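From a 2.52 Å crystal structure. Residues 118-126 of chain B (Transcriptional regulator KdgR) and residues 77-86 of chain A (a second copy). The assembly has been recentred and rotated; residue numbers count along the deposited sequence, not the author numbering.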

# COMPACT_ATOMS: atom_id res chain seq x y z
N GLY B 118 16.65 -0.61 8.17
CA GLY B 118 16.32 0.66 8.77
C GLY B 118 17.05 0.84 10.08
O GLY B 118 17.83 -0.01 10.52
N ASN B 119 16.77 1.99 10.71
CA ASN B 119 17.43 2.33 11.96
C ASN B 119 17.29 1.20 12.98
O ASN B 119 18.27 0.82 13.63
CB ASN B 119 16.85 3.63 12.52
CG ASN B 119 16.64 4.68 11.44
OD1 ASN B 119 16.14 4.38 10.35
ND2 ASN B 119 17.01 5.92 11.74
N ARG B 120 16.10 0.63 13.10
CA ARG B 120 15.80 -0.31 14.17
C ARG B 120 15.95 -1.77 13.74
O ARG B 120 15.65 -2.67 14.54
CB ARG B 120 14.38 -0.05 14.70
CG ARG B 120 14.04 1.43 14.98
CD ARG B 120 13.29 2.09 13.80
NE ARG B 120 11.92 1.61 13.69
CZ ARG B 120 11.23 1.55 12.55
NH1 ARG B 120 11.78 1.93 11.41
NH2 ARG B 120 9.98 1.11 12.56
N GLY B 121 16.42 -2.02 12.52
CA GLY B 121 16.56 -3.37 12.01
C GLY B 121 15.94 -3.56 10.64
O GLY B 121 15.90 -2.63 9.83
N ALA B 122 15.45 -4.76 10.35
CA ALA B 122 14.79 -5.01 9.07
C ALA B 122 13.38 -4.47 9.15
O ALA B 122 12.58 -4.95 9.96
CB ALA B 122 14.80 -6.50 8.73
N THR B 123 13.07 -3.47 8.34
CA THR B 123 11.77 -2.81 8.33
C THR B 123 11.05 -3.12 7.02
O THR B 123 11.59 -2.86 5.93
CB THR B 123 11.92 -1.30 8.48
OG1 THR B 123 12.83 -1.01 9.56
CG2 THR B 123 10.58 -0.67 8.74
N VAL B 124 9.84 -3.67 7.11
CA VAL B 124 9.13 -4.15 5.94
C VAL B 124 8.40 -3.00 5.27
O VAL B 124 7.65 -2.26 5.92
CB VAL B 124 8.17 -5.31 6.29
CG1 VAL B 124 7.29 -4.90 7.38
CG2 VAL B 124 7.31 -5.65 5.08
N VAL B 125 8.62 -2.87 3.97
CA VAL B 125 8.14 -1.72 3.20
C VAL B 125 7.08 -2.09 2.16
O VAL B 125 6.50 -1.18 1.55
CB VAL B 125 9.31 -0.98 2.52
CG1 VAL B 125 10.36 -0.61 3.55
CG2 VAL B 125 9.96 -1.86 1.44
N GLN B 126 6.80 -3.38 1.94
CA GLN B 126 5.69 -3.75 1.05
C GLN B 126 5.31 -5.21 1.28
O GLN B 126 6.19 -6.07 1.33
CB GLN B 126 6.04 -3.52 -0.43
CG GLN B 126 4.95 -3.89 -1.36
CD GLN B 126 5.34 -3.81 -2.84
OE1 GLN B 126 4.49 -3.91 -3.73
NE2 GLN B 126 6.62 -3.65 -3.11
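Chain A, residues 77-86: GREALRVGLA

Chain A meets chain B as a helix laid across a strand. Residues 78-86 are helical, the helix continuing later in the chain, and their axis passes 9.8 Å from that of strand 121-126 at its closest approach. The N-to-C directions differ by 60°, a signed crossing angle of 60°, so the two elements run broadly the same way but diverge. Before the strand, a type I turn from Gly B118 to Gly B121 carries Asn B119, which points toward the helix, and Arg B120, which points sideways although its end comes nearer. The contact is modest, 329 Å² with both sides summed, and it is polar near the turn and apolar along the strand.

Gly A77 stands at the N-cap position, and its O accepts from Leu A81 N at 3.2 Å, the first of the i to i+4 bonds that carry the helix onward. Arg A78 points toward chain B and meets the turn through its aliphatic part, which packs against the end of the Asn B119 side chain. Glu A79 and Ala A80 leave chain B untouched. Leu A81 points toward chain B but makes no contact, its CD2 5.1 Å from Val B125 CG1.

Arg A82, one helical turn beyond Arg A78, gives the largest area of any residue here, 73 Å². Its NE makes a weak hydrogen bond to Arg A78 O at 3.2 Å. The same NE lies 3.7 Å from Glu A79 OE2, a long salt bridge of charges only. Across the interface the guanidinium of Arg A82 comes close to the side-chain amide of Asn B119. Arg A82 CD sits over one face of the Arg B120 guanidinium, 3.6 Å from Arg B120 NH1. That packing sets like charges near one another, with Arg A82 NE 4.3 Å from Arg B120 NH1; Glu A79 supplies a nearby opposite charge.

Val A83 and Gly A84 lie out of reach of chain B, and the next contact comes at Leu A85, seven residues after Arg A78. Here the backbones are in register with Val B125, Leu A85 CA to Val B125 CA 6.7 Å. Leu A85, an m,t rotamer, places CD2 3.9 Å from Val B125 CA and CD1 4.1 Å from Val B125 CG1. The same CD1 lies 4.3 Å from Thr B123 CG2 and 4.1 Å from Val B124 O, so one leucine spans three consecutive strand residues. Ala A86 is out of reach. The rule reads simply: positions 78, 82 and 85 make the contact, two arginines for the turn and a leucine for the strand.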

# COMPACT_ATOMS: atom_id res chain seq x y z
N GLY A 77 13.56 12.32 4.60
CA GLY A 77 14.24 11.60 5.65
C GLY A 77 13.52 10.32 6.03
O GLY A 77 12.44 9.98 5.52
N ARG A 78 14.14 9.59 6.96
CA ARG A 78 13.55 8.36 7.47
C ARG A 78 12.26 8.63 8.24
O ARG A 78 11.37 7.76 8.26
CB ARG A 78 14.54 7.62 8.36
CG ARG A 78 15.49 6.70 7.62
CD ARG A 78 14.77 5.70 6.74
NE ARG A 78 15.65 5.25 5.66
CZ ARG A 78 15.80 5.90 4.51
NH1 ARG A 78 16.63 5.43 3.59
NH2 ARG A 78 15.12 7.02 4.27
N GLU A 79 12.14 9.79 8.88
CA GLU A 79 10.86 10.14 9.49
C GLU A 79 9.76 10.24 8.44
O GLU A 79 8.62 9.84 8.68
CB GLU A 79 10.97 11.44 10.27
CG GLU A 79 11.48 11.24 11.67
CD GLU A 79 10.82 10.05 12.33
OE1 GLU A 79 9.58 9.90 12.22
OE2 GLU A 79 11.56 9.25 12.93
N ALA A 80 10.09 10.77 7.26
CA ALA A 80 9.12 10.78 6.18
C ALA A 80 8.72 9.36 5.81
O ALA A 80 7.53 9.08 5.58
CB ALA A 80 9.70 11.51 4.96
N LEU A 81 9.69 8.45 5.76
CA LEU A 81 9.38 7.07 5.40
C LEU A 81 8.52 6.40 6.46
O LEU A 81 7.59 5.65 6.13
CB LEU A 81 10.69 6.30 5.18
CG LEU A 81 10.59 4.78 5.01
CD1 LEU A 81 9.69 4.43 3.84
CD2 LEU A 81 11.97 4.15 4.83
N ARG A 82 8.81 6.62 7.73
CA ARG A 82 8.13 5.84 8.77
C ARG A 82 6.67 6.25 8.91
O ARG A 82 5.80 5.39 9.12
CB ARG A 82 8.87 5.97 10.09
CG ARG A 82 10.18 5.19 10.07
CD ARG A 82 11.05 5.43 11.29
NE ARG A 82 12.24 6.21 10.97
CZ ARG A 82 13.28 6.32 11.80
NH1 ARG A 82 14.34 7.05 11.45
NH2 ARG A 82 13.25 5.70 12.97
N VAL A 83 6.38 7.56 8.82
CA VAL A 83 5.00 8.02 8.80
C VAL A 83 4.27 7.43 7.60
O VAL A 83 3.15 6.91 7.72
CB VAL A 83 4.94 9.56 8.78
CG1 VAL A 83 3.53 10.06 8.38
CG2 VAL A 83 5.37 10.13 10.13
N GLY A 84 4.90 7.52 6.43
CA GLY A 84 4.30 7.00 5.21
C GLY A 84 3.99 5.52 5.29
O GLY A 84 2.93 5.07 4.84
N LEU A 85 4.91 4.73 5.85
CA LEU A 85 4.64 3.29 5.98
C LEU A 85 3.54 3.01 6.99
O LEU A 85 2.86 1.98 6.89
CB LEU A 85 5.91 2.53 6.38
CG LEU A 85 7.12 2.50 5.44
CD1 LEU A 85 8.27 1.77 6.13
CD2 LEU A 85 6.81 1.88 4.08
N ALA A 86 3.39 3.88 7.99
CA ALA A 86 2.26 3.76 8.90
C ALA A 86 0.96 4.00 8.14
O ALA A 86 -0.01 3.25 8.31
CB ALA A 86 2.39 4.75 10.06